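Local coordinates for protein spectinomycin phosphotransferase (Legionella pneumophila, PDB 3I1A) that probably transfers a phosphate group from a nucleotide to the antibiotic spectinomycin, a kinase-like reaction that confers resistance, at residues P5-Y19 / T83-I97. Sequence-based numbering, arbitrary orientation. Where two conformers were deposited one is given.
Sequences PIQAQQLIELLKVHY and TLEAKLFQQLKHFKI
His18 and Gln90 stack where helix 10-19 meets edge strand 90-91. Gln90 can be followed outward: its CB passes 4.1 Å from Tyr19 OH, CG sits over one face of the His18 imidazole, 3.7 Å from the ring centroid, CD approaches His18 ND1 to 3.2 Å, OE1 lies 3.3 Å from His18 ND1 and close to His18 CB, and NE2 lies toward His18 CE1 (3.8 Å). The bend at chi2 (64°) folds the amide along the ring, their planes 26° apart. Val17 CG1 covers the opposite face. At the helix C-terminus, His18 O accepts a nearly straight backbone hydrogen bond from Leu84 N (2.9 Å, 164°), while a water donates to this carbonyl and Gln90 OE1. The Tyr19 ring fits between Thr83 CG2 and Ile97 CG2, its hydroxyl joined through a second water to Leu88 O. Leu14 CB meets Ile97 CD1, and Pro5 CB lies over Phe95, where a third water links Pro5 O and His94 NE2. The helix thus packs on the antiparallel sheet of the kinase-like N-terminal lobe. Apolar from Pro5 to Leu14, the interface turns polar-aromatic at His18 and Tyr19; the stack holds by CH-pi and planar packing without a hydrogen bond, and polar links secure both ends.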
ATOM      1  N   PRO A   5      14.279  17.691 -12.314  1.00 33.06           N
ATOM      2  CA  PRO A   5      13.813  18.510 -13.439  1.00 32.13           C
ATOM      3  C   PRO A   5      14.089  20.007 -13.261  1.00 30.71           C
ATOM      4  O   PRO A   5      14.143  20.758 -14.240  1.00 29.46           O
ATOM      5  CB  PRO A   5      12.317  18.199 -13.500  1.00 32.04           C
ATOM      6  CG  PRO A   5      11.976  17.866 -12.080  1.00 32.11           C
ATOM      7  CD  PRO A   5      13.150  17.027 -11.638  1.00 32.49           C
ATOM      8  N   ILE A   6      14.257  20.426 -12.011  1.00 29.82           N
ATOM      9  CA  ILE A   6      14.528  21.821 -11.674  1.00 30.19           C
ATOM     10  C   ILE A   6      15.445  21.920 -10.460  1.00 28.79           C
ATOM     11  O   ILE A   6      15.671  20.935  -9.760  1.00 29.54           O
ATOM     12  CB  ILE A   6      13.238  22.566 -11.307  1.00 31.08           C
ATOM     13  CG1 ILE A   6      12.624  21.922 -10.058  1.00 31.15           C
ATOM     14  CG2 ILE A   6      12.267  22.532 -12.481  1.00 33.69           C
ATOM     15  CD1 ILE A   6      11.363  22.569  -9.588  1.00 33.06           C
ATOM     16  N   GLN A   7      15.980  23.118 -10.229  1.00 28.36           N
ATOM     17  CA  GLN A   7      16.823  23.386  -9.072  1.00 27.88           C
ATOM     18  C   GLN A   7      15.806  23.813  -8.001  1.00 27.67           C
ATOM     19  O   GLN A   7      14.850  24.521  -8.306  1.00 25.30           O
ATOM     20  CB  GLN A   7      17.798  24.528  -9.372  1.00 27.51           C
ATOM     21  CG  GLN A   7      19.020  24.544  -8.473  1.00 29.94           C
ATOM     22  CD  GLN A   7      18.682  24.839  -7.039  1.00 29.67           C
ATOM     23  OE1 GLN A   7      18.981  24.050  -6.135  1.00 33.05           O
ATOM     24  NE2 GLN A   7      18.062  25.986  -6.812  1.00 28.69           N
ATOM     25  N   ALA A   8      16.016  23.392  -6.759  1.00 28.12           N
ATOM     26  CA  ALA A   8      15.065  23.696  -5.686  1.00 28.72           C
ATOM     27  C   ALA A   8      14.534  25.132  -5.634  1.00 28.87           C
ATOM     28  O   ALA A   8      13.348  25.358  -5.373  1.00 29.68           O
ATOM     29  CB  ALA A   8      15.675  23.318  -4.335  1.00 27.62           C
ATOM     30  N   GLN A   9      15.405  26.103  -5.877  0.75 29.62           N
ATOM     31  CA  GLN A   9      14.994  27.497  -5.841  0.75 27.96           C
ATOM     32  C   GLN A   9      14.035  27.881  -6.963  0.75 27.17           C
ATOM     33  O   GLN A   9      13.368  28.908  -6.899  0.75 27.18           O
ATOM     34  CB  GLN A   9      16.231  28.394  -5.828  0.75 29.94           C
ATOM     35  CG  GLN A   9      17.145  28.067  -4.659  0.75 32.34           C
ATOM     36  CD  GLN A   9      16.385  27.973  -3.346  0.75 33.32           C
ATOM     37  OE1 GLN A   9      16.854  27.368  -2.385  0.75 34.21           O
ATOM     38  NE2 GLN A   9      15.204  28.579  -3.299  0.75 34.25           N
ATOM     39  N   GLN A  10      13.951  27.045  -7.993  1.00 26.64           N
ATOM     40  CA  GLN A  10      13.018  27.308  -9.081  1.00 23.69           C
ATOM     41  C   GLN A  10      11.605  27.058  -8.559  1.00 22.76           C
ATOM     42  O   GLN A  10      10.635  27.498  -9.156  1.00 21.32           O
ATOM     43  CB  GLN A  10      13.313  26.410 -10.287  1.00 23.91           C
ATOM     44  CG  GLN A  10      14.362  27.006 -11.208  1.00 22.87           C
ATOM     45  CD  GLN A  10      14.694  26.119 -12.385  1.00 18.20           C
ATOM     46  OE1 GLN A  10      15.445  25.144 -12.249  1.00 20.15           O
ATOM     47  NE2 GLN A  10      14.152  26.452 -13.551  1.00 19.15           N
ATOM     48  N   LEU A  11      11.500  26.346  -7.439  1.00 23.61           N
ATOM     49  CA  LEU A  11      10.188  26.077  -6.846  1.00 25.20           C
ATOM     50  C   LEU A  11       9.565  27.322  -6.292  1.00 26.34           C
ATOM     51  O   LEU A  11       8.336  27.416  -6.182  1.00 26.84           O
ATOM     52  CB  LEU A  11      10.276  25.053  -5.707  1.00 24.37           C
ATOM     53  CG  LEU A  11      10.103  23.589  -6.093  1.00 23.75           C
ATOM     54  CD1 LEU A  11      10.227  22.769  -4.836  1.00 21.87           C
ATOM     55  CD2 LEU A  11       8.732  23.340  -6.741  1.00 21.88           C
ATOM     56  N   ILE A  12      10.399  28.276  -5.902  1.00 26.50           N
ATOM     57  CA  ILE A  12       9.862  29.501  -5.361  1.00 28.00           C
ATOM     58  C   ILE A  12       9.005  30.124  -6.433  1.00 26.48           C
ATOM     59  O   ILE A  12       7.836  30.412  -6.188  1.00 24.83           O
ATOM     60  CB  ILE A  12      10.956  30.487  -4.926  1.00 30.36           C
ATOM     61  CG1 ILE A  12      11.751  29.889  -3.762  1.00 31.04           C
ATOM     62  CG2 ILE A  12      10.322  31.813  -4.509  1.00 30.22           C
ATOM     63  CD1 ILE A  12      12.915  30.749  -3.318  1.00 33.38           C
ATOM     64  N   GLU A  13       9.569  30.306  -7.627  1.00 24.48           N
ATOM     65  CA  GLU A  13       8.802  30.895  -8.720  1.00 24.23           C
ATOM     66  C   GLU A  13       7.579  30.071  -9.072  1.00 21.21           C
ATOM     67  O   GLU A  13       6.501  30.615  -9.252  1.00 21.75           O
ATOM     68  CB  GLU A  13       9.655  31.048  -9.995  1.00 28.43           C
ATOM     69  CG  GLU A  13       8.829  31.477 -11.243  1.00 34.10           C
ATOM     70  CD  GLU A  13       9.658  31.594 -12.540  1.00 37.41           C
ATOM     71  OE1 GLU A  13      10.631  32.389 -12.566  1.00 39.30           O
ATOM     72  OE2 GLU A  13       9.329  30.905 -13.541  1.00 38.58           O
ATOM     73  N   LEU A  14       7.744  28.757  -9.203  1.00 20.51           N
ATOM     74  CA  LEU A  14       6.619  27.905  -9.570  1.00 19.00           C
ATOM     75  C   LEU A  14       5.481  27.869  -8.548  1.00 17.66           C
ATOM     76  O   LEU A  14       4.294  27.865  -8.920  1.00 17.24           O
ATOM     77  CB  LEU A  14       7.113  26.486  -9.854  1.00 20.08           C
ATOM     78  CG  LEU A  14       8.022  26.436 -11.086  1.00 22.06           C
ATOM     79  CD1 LEU A  14       8.778  25.115 -11.133  1.00 24.40           C
ATOM     80  CD2 LEU A  14       7.183  26.620 -12.326  1.00 23.00           C
ATOM     81  N   LEU A  15       5.815  27.806  -7.262  1.00 17.21           N
ATOM     82  CA  LEU A  15       4.756  27.786  -6.278  1.00 17.50           C
ATOM     83  C   LEU A  15       4.041  29.145  -6.250  1.00 18.40           C
ATOM     84  O   LEU A  15       2.832  29.205  -6.053  1.00 19.39           O
ATOM     85  CB  LEU A  15       5.321  27.410  -4.896  1.00 18.12           C
ATOM     86  CG  LEU A  15       5.754  25.922  -4.892  1.00 20.03           C
ATOM     87  CD1 LEU A  15       6.356  25.539  -3.546  1.00 20.39           C
ATOM     88  CD2 LEU A  15       4.555  25.035  -5.170  1.00 24.70           C
ATOM     89  N   LYS A  16       4.768  30.237  -6.471  1.00 19.76           N
ATOM     90  CA  LYS A  16       4.089  31.531  -6.472  1.00 21.01           C
ATOM     91  C   LYS A  16       3.136  31.630  -7.661  1.00 21.49           C
ATOM     92  O   LYS A  16       1.955  31.924  -7.509  1.00 22.62           O
ATOM     93  CB  LYS A  16       5.094  32.684  -6.544  1.00 23.76           C
ATOM     94  CG  LYS A  16       4.430  34.071  -6.474  1.00 25.87           C
ATOM     95  CD  LYS A  16       3.543  34.169  -5.248  1.00 28.87           C
ATOM     96  CE  LYS A  16       2.946  35.572  -5.076  1.00 31.51           C
ATOM     97  NZ  LYS A  16       3.929  36.509  -4.470  1.00 31.34           N
ATOM     98  N   VAL A  17       3.668  31.368  -8.846  1.00 22.47           N
ATOM     99  CA  VAL A  17       2.889  31.438 -10.079  1.00 24.56           C
ATOM    100  C   VAL A  17       1.648  30.550 -10.110  1.00 24.87           C
ATOM    101  O   VAL A  17       0.532  31.028 -10.350  1.00 24.34           O
ATOM    102  CB  VAL A  17       3.794  31.098 -11.293  1.00 25.46           C
ATOM    103  CG1 VAL A  17       2.964  30.872 -12.560  1.00 27.65           C
ATOM    104  CG2 VAL A  17       4.782  32.230 -11.524  1.00 26.16           C
ATOM    105  N   HIS A  18       1.822  29.265  -9.819  1.00 23.57           N
ATOM    106  CA  HIS A  18       0.717  28.317  -9.911  1.00 21.11           C
ATOM    107  C   HIS A  18      -0.147  28.077  -8.700  1.00 19.68           C
ATOM    108  O   HIS A  18      -1.253  27.555  -8.823  1.00 18.73           O
ATOM    109  CB  HIS A  18       1.278  26.973 -10.396  1.00 22.76           C
ATOM    110  CG  HIS A  18       1.993  27.073 -11.701  1.00 25.44           C
ATOM    111  ND1 HIS A  18       1.334  27.308 -12.888  1.00 27.21           N
ATOM    112  CD2 HIS A  18       3.310  27.007 -12.007  1.00 25.54           C
ATOM    113  CE1 HIS A  18       2.213  27.383 -13.869  1.00 26.64           C
ATOM    114  NE2 HIS A  18       3.420  27.207 -13.362  1.00 28.48           N
ATOM    115  N   TYR A  19       0.366  28.422  -7.526  1.00 16.22           N
ATOM    116  CA  TYR A  19      -0.361  28.195  -6.290  1.00 18.15           C
ATOM    117  C   TYR A  19      -0.602  29.469  -5.488  1.00 18.23           C
ATOM    118  O   TYR A  19      -1.407  29.468  -4.544  1.00 20.96           O
ATOM    119  CB  TYR A  19       0.405  27.192  -5.419  1.00 15.09           C
ATOM    120  CG  TYR A  19       0.447  25.782  -5.988  1.00 15.96           C
ATOM    121  CD1 TYR A  19       1.421  25.402  -6.904  1.00 16.21           C
ATOM    122  CD2 TYR A  19      -0.503  24.837  -5.600  1.00 16.81           C
ATOM    123  CE1 TYR A  19       1.449  24.080  -7.425  1.00 17.10           C
ATOM    124  CE2 TYR A  19      -0.491  23.540  -6.107  1.00 16.55           C
ATOM    125  CZ  TYR A  19       0.481  23.168  -7.012  1.00 16.33           C
ATOM    126  OH  TYR A  19       0.468  21.865  -7.488  1.00 17.49           O
ATOM    127  N   THR A  83      -4.279  24.123  -6.993  1.00 18.80           N
ATOM    128  CA  THR A  83      -3.571  25.151  -7.750  1.00 20.15           C
ATOM    129  C   THR A  83      -4.560  26.311  -7.824  1.00 21.22           C
ATOM    130  O   THR A  83      -5.703  26.158  -7.407  1.00 22.39           O
ATOM    131  CB  THR A  83      -3.259  24.721  -9.177  1.00 21.36           C
ATOM    132  OG1 THR A  83      -4.480  24.644  -9.934  1.00 19.30           O
ATOM    133  CG2 THR A  83      -2.548  23.367  -9.173  1.00 17.25           C
ATOM    134  N   LEU A  84      -4.135  27.457  -8.343  1.00 23.21           N
ATOM    135  CA  LEU A  84      -5.034  28.605  -8.430  1.00 25.67           C
ATOM    136  C   LEU A  84      -6.215  28.320  -9.351  1.00 28.19           C
ATOM    137  O   LEU A  84      -7.280  28.937  -9.198  1.00 29.67           O
ATOM    138  CB  LEU A  84      -4.277  29.861  -8.885  1.00 24.06           C
ATOM    139  CG  LEU A  84      -3.332  30.417  -7.804  1.00 25.86           C
ATOM    140  CD1 LEU A  84      -2.488  31.564  -8.362  1.00 22.78           C
ATOM    141  CD2 LEU A  84      -4.154  30.865  -6.591  1.00 25.31           C
ATOM    142  N   GLU A  85      -6.039  27.380 -10.283  1.00 29.99           N
ATOM    143  CA  GLU A  85      -7.114  26.998 -11.214  1.00 29.98           C
ATOM    144  C   GLU A  85      -7.964  25.884 -10.581  1.00 28.79           C
ATOM    145  O   GLU A  85      -8.787  25.235 -11.248  1.00 27.79           O
ATOM    146  CB  GLU A  85      -6.535  26.491 -12.540  1.00 32.80           C
ATOM    147  CG  GLU A  85      -5.529  27.422 -13.204  1.00 37.51           C
ATOM    148  CD  GLU A  85      -4.953  26.846 -14.495  1.00 39.02           C
ATOM    149  OE1 GLU A  85      -4.552  25.661 -14.511  1.00 40.33           O
ATOM    150  OE2 GLU A  85      -4.892  27.581 -15.501  1.00 42.79           O
ATOM    151  N   ALA A  86      -7.750  25.669  -9.287  1.00 25.69           N
ATOM    152  CA  ALA A  86      -8.478  24.666  -8.522  1.00 25.27           C
ATOM    153  C   ALA A  86      -8.233  23.216  -8.960  1.00 22.98           C
ATOM    154  O   ALA A  86      -9.120  22.378  -8.841  1.00 22.27           O
ATOM    155  CB  ALA A  86      -9.994  24.982  -8.544  1.00 24.74           C
ATOM    156  N   LYS A  87      -7.030  22.934  -9.466  1.00 21.58           N
ATOM    157  CA  LYS A  87      -6.642  21.578  -9.883  1.00 19.54           C
ATOM    158  C   LYS A  87      -5.768  20.975  -8.782  1.00 18.87           C
ATOM    159  O   LYS A  87      -5.108  21.721  -8.042  1.00 19.38           O
ATOM    160  CB  LYS A  87      -5.852  21.635 -11.191  1.00 21.20           C
ATOM    161  CG  LYS A  87      -6.680  22.164 -12.344  1.00 25.37           C
ATOM    162  CD  LYS A  87      -5.836  22.811 -13.432  1.00 31.25           C
ATOM    163  CE  LYS A  87      -4.917  21.821 -14.122  1.00 33.76           C
ATOM    164  NZ  LYS A  87      -4.177  22.415 -15.275  1.00 35.86           N
ATOM    165  N   LEU A  88      -5.744  19.643  -8.683  1.00 18.11           N
ATOM    166  CA  LEU A  88      -4.955  18.954  -7.659  1.00 17.51           C
ATOM    167  C   LEU A  88      -3.471  18.802  -8.005  1.00 17.82           C
ATOM    168  O   LEU A  88      -2.693  18.244  -7.234  1.00 18.23           O
ATOM    169  CB  LEU A  88      -5.583  17.586  -7.340  1.00 19.26           C
ATOM    170  CG  LEU A  88      -6.949  17.652  -6.624  1.00 20.89           C
ATOM    171  CD1 LEU A  88      -7.403  16.230  -6.256  1.00 24.37           C
ATOM    172  CD2 LEU A  88      -6.845  18.506  -5.359  1.00 22.93           C
ATOM    173  N   PHE A  89      -3.073  19.310  -9.163  1.00 16.66           N
ATOM    174  CA  PHE A  89      -1.681  19.250  -9.549  1.00 19.32           C
ATOM    175  C   PHE A  89      -1.478  20.184 -10.731  1.00 19.31           C
ATOM    176  O   PHE A  89      -2.435  20.485 -11.454  1.00 20.09           O
ATOM    177  CB  PHE A  89      -1.290  17.802  -9.908  1.00 20.30           C
ATOM    178  CG  PHE A  89      -1.862  17.313 -11.223  1.00 21.14           C
ATOM    179  CD1 PHE A  89      -1.128  17.412 -12.399  1.00 20.52           C
ATOM    180  CD2 PHE A  89      -3.127  16.731 -11.277  1.00 21.94           C
ATOM    181  CE1 PHE A  89      -1.639  16.935 -13.611  1.00 19.53           C
ATOM    182  CE2 PHE A  89      -3.644  16.255 -12.484  1.00 23.01           C
ATOM    183  CZ  PHE A  89      -2.892  16.360 -13.653  1.00 21.60           C
ATOM    184  N   GLN A  90      -0.245  20.673 -10.898  1.00 18.88           N
ATOM    185  CA  GLN A  90       0.091  21.564 -11.995  1.00 19.44           C
ATOM    186  C   GLN A  90       0.859  20.808 -13.081  1.00 20.43           C
ATOM    187  O   GLN A  90       1.940  20.249 -12.841  1.00 19.77           O
ATOM    188  CB  GLN A  90       0.964  22.711 -11.504  1.00 21.37           C
ATOM    189  CG  GLN A  90       1.231  23.744 -12.604  1.00 24.18           C
ATOM    190  CD  GLN A  90      -0.058  24.427 -13.045  1.00 25.47           C
ATOM    191  OE1 GLN A  90      -0.842  24.886 -12.209  1.00 27.18           O
ATOM    192  NE2 GLN A  90      -0.285  24.494 -14.352  1.00 25.35           N
ATOM    193  N   GLN A  91       0.297  20.760 -14.278  1.00 20.49           N
ATOM    194  CA  GLN A  91       0.987  20.075 -15.368  1.00 22.05           C
ATOM    195  C   GLN A  91       1.870  21.075 -16.093  1.00 24.04           C
ATOM    196  O   GLN A  91       1.379  22.066 -16.608  1.00 26.01           O
ATOM    197  CB  GLN A  91       0.007  19.525 -16.397  1.00 20.97           C
ATOM    198  CG  GLN A  91       0.715  18.811 -17.551  1.00 20.07           C
ATOM    199  CD  GLN A  91       1.415  17.532 -17.112  1.00 20.97           C
ATOM    200  OE1 GLN A  91       0.767  16.565 -16.692  1.00 23.37           O
ATOM    201  NE2 GLN A  91       2.741  17.512 -17.216  1.00 21.02           N
ATOM    202  N   LEU A  92       3.169  20.826 -16.143  1.00 24.97           N
ATOM    203  CA  LEU A  92       4.025  21.740 -16.867  1.00 25.03           C
ATOM    204  C   LEU A  92       4.390  21.024 -18.153  1.00 25.44           C
ATOM    205  O   LEU A  92       3.900  19.933 -18.425  1.00 25.56           O
ATOM    206  CB  LEU A  92       5.260  22.096 -16.046  1.00 25.96           C
ATOM    207  CG  LEU A  92       4.875  22.885 -14.791  1.00 26.13           C
ATOM    208  CD1 LEU A  92       6.094  23.110 -13.923  1.00 29.07           C
ATOM    209  CD2 LEU A  92       4.259  24.206 -15.192  1.00 25.93           C
ATOM    210  N   LYS A  93       5.258  21.619 -18.943  1.00 25.98           N
ATOM    211  CA  LYS A  93       5.598  21.012 -20.211  1.00 27.02           C
ATOM    212  C   LYS A  93       6.085  19.578 -20.155  1.00 26.56           C
ATOM    213  O   LYS A  93       5.578  18.715 -20.871  1.00 28.40           O
ATOM    214  CB  LYS A  93       6.646  21.845 -20.930  1.00 26.29           C
ATOM    215  CG  LYS A  93       6.950  21.273 -22.293  1.00 30.14           C
ATOM    216  CD  LYS A  93       7.943  22.120 -23.021  1.00 31.45           C
ATOM    217  CE  LYS A  93       8.214  21.513 -24.366  1.00 33.38           C
ATOM    218  NZ  LYS A  93       6.992  21.427 -25.201  1.00 33.20           N
ATOM    219  N   HIS A  94       7.070  19.307 -19.316  1.00 26.08           N
ATOM    220  CA  HIS A  94       7.590  17.954 -19.265  1.00 25.60           C
ATOM    221  C   HIS A  94       7.503  17.265 -17.911  1.00 24.79           C
ATOM    222  O   HIS A  94       7.995  16.157 -17.758  1.00 25.02           O
ATOM    223  CB  HIS A  94       9.031  17.951 -19.771  1.00 26.43           C
ATOM    224  CG  HIS A  94       9.898  18.963 -19.104  1.00 27.22           C
ATOM    225  ND1 HIS A  94       9.523  20.283 -18.967  1.00 30.76           N
ATOM    226  CD2 HIS A  94      11.108  18.849 -18.514  1.00 27.88           C
ATOM    227  CE1 HIS A  94      10.468  20.939 -18.314  1.00 30.31           C
ATOM    228  NE2 HIS A  94      11.441  20.090 -18.029  1.00 29.33           N
ATOM    229  N   PHE A  95       6.885  17.914 -16.927  1.00 22.07           N
ATOM    230  CA  PHE A  95       6.733  17.301 -15.621  1.00 22.39           C
ATOM    231  C   PHE A  95       5.546  17.912 -14.893  1.00 20.96           C
ATOM    232  O   PHE A  95       4.982  18.920 -15.334  1.00 21.36           O
ATOM    233  CB  PHE A  95       8.020  17.406 -14.791  1.00 21.50           C
ATOM    234  CG  PHE A  95       8.388  18.806 -14.383  1.00 22.60           C
ATOM    235  CD1 PHE A  95       7.971  19.324 -13.158  1.00 22.14           C
ATOM    236  CD2 PHE A  95       9.152  19.606 -15.226  1.00 25.08           C
ATOM    237  CE1 PHE A  95       8.310  20.626 -12.779  1.00 22.23           C
ATOM    238  CE2 PHE A  95       9.497  20.916 -14.853  1.00 25.88           C
ATOM    239  CZ  PHE A  95       9.071  21.418 -13.628  1.00 25.02           C
ATOM    240  N   LYS A  96       5.165  17.260 -13.804  1.00 20.16           N
ATOM    241  CA  LYS A  96       4.035  17.657 -12.970  1.00 19.39           C
ATOM    242  C   LYS A  96       4.502  18.071 -11.582  1.00 17.97           C
ATOM    243  O   LYS A  96       5.490  17.538 -11.085  1.00 16.50           O
ATOM    244  CB  LYS A  96       3.114  16.459 -12.749  1.00 20.18           C
ATOM    245  CG  LYS A  96       2.334  15.949 -13.928  1.00 25.56           C
ATOM    246  CD  LYS A  96       1.411  14.809 -13.430  1.00 25.73           C
ATOM    247  CE  LYS A  96       0.629  14.161 -14.566  1.00 27.76           C
ATOM    248  NZ  LYS A  96       1.559  13.451 -15.489  1.00 26.90           N
ATOM    249  N   ILE A  97       3.776  19.007 -10.959  1.00 17.20           N
ATOM    250  CA  ILE A  97       4.065  19.436  -9.579  1.00 16.86           C
ATOM    251  C   ILE A  97       2.841  19.019  -8.767  1.00 16.06           C
ATOM    252  O   ILE A  97       1.721  19.286  -9.185  1.00 16.03           O
ATOM    253  CB  ILE A  97       4.138  20.986  -9.416  1.00 15.10           C
ATOM    254  CG1 ILE A  97       5.328  21.567 -10.172  1.00 18.08           C
ATOM    255  CG2 ILE A  97       4.294  21.359  -7.930  1.00 16.02           C
ATOM    256  CD1 ILE A  97       5.488  23.095  -9.966  1.00 19.80           C
TER
HETATM  257  O   HOH W   1      13.625  20.456 -16.799  1.00 37.14           O
HETATM  258  O   HOH W   2      -2.443  27.560 -11.536  1.00 33.31           O
HETATM  259  O   HOH W   3      -1.012  20.169  -5.901  1.00 15.91           O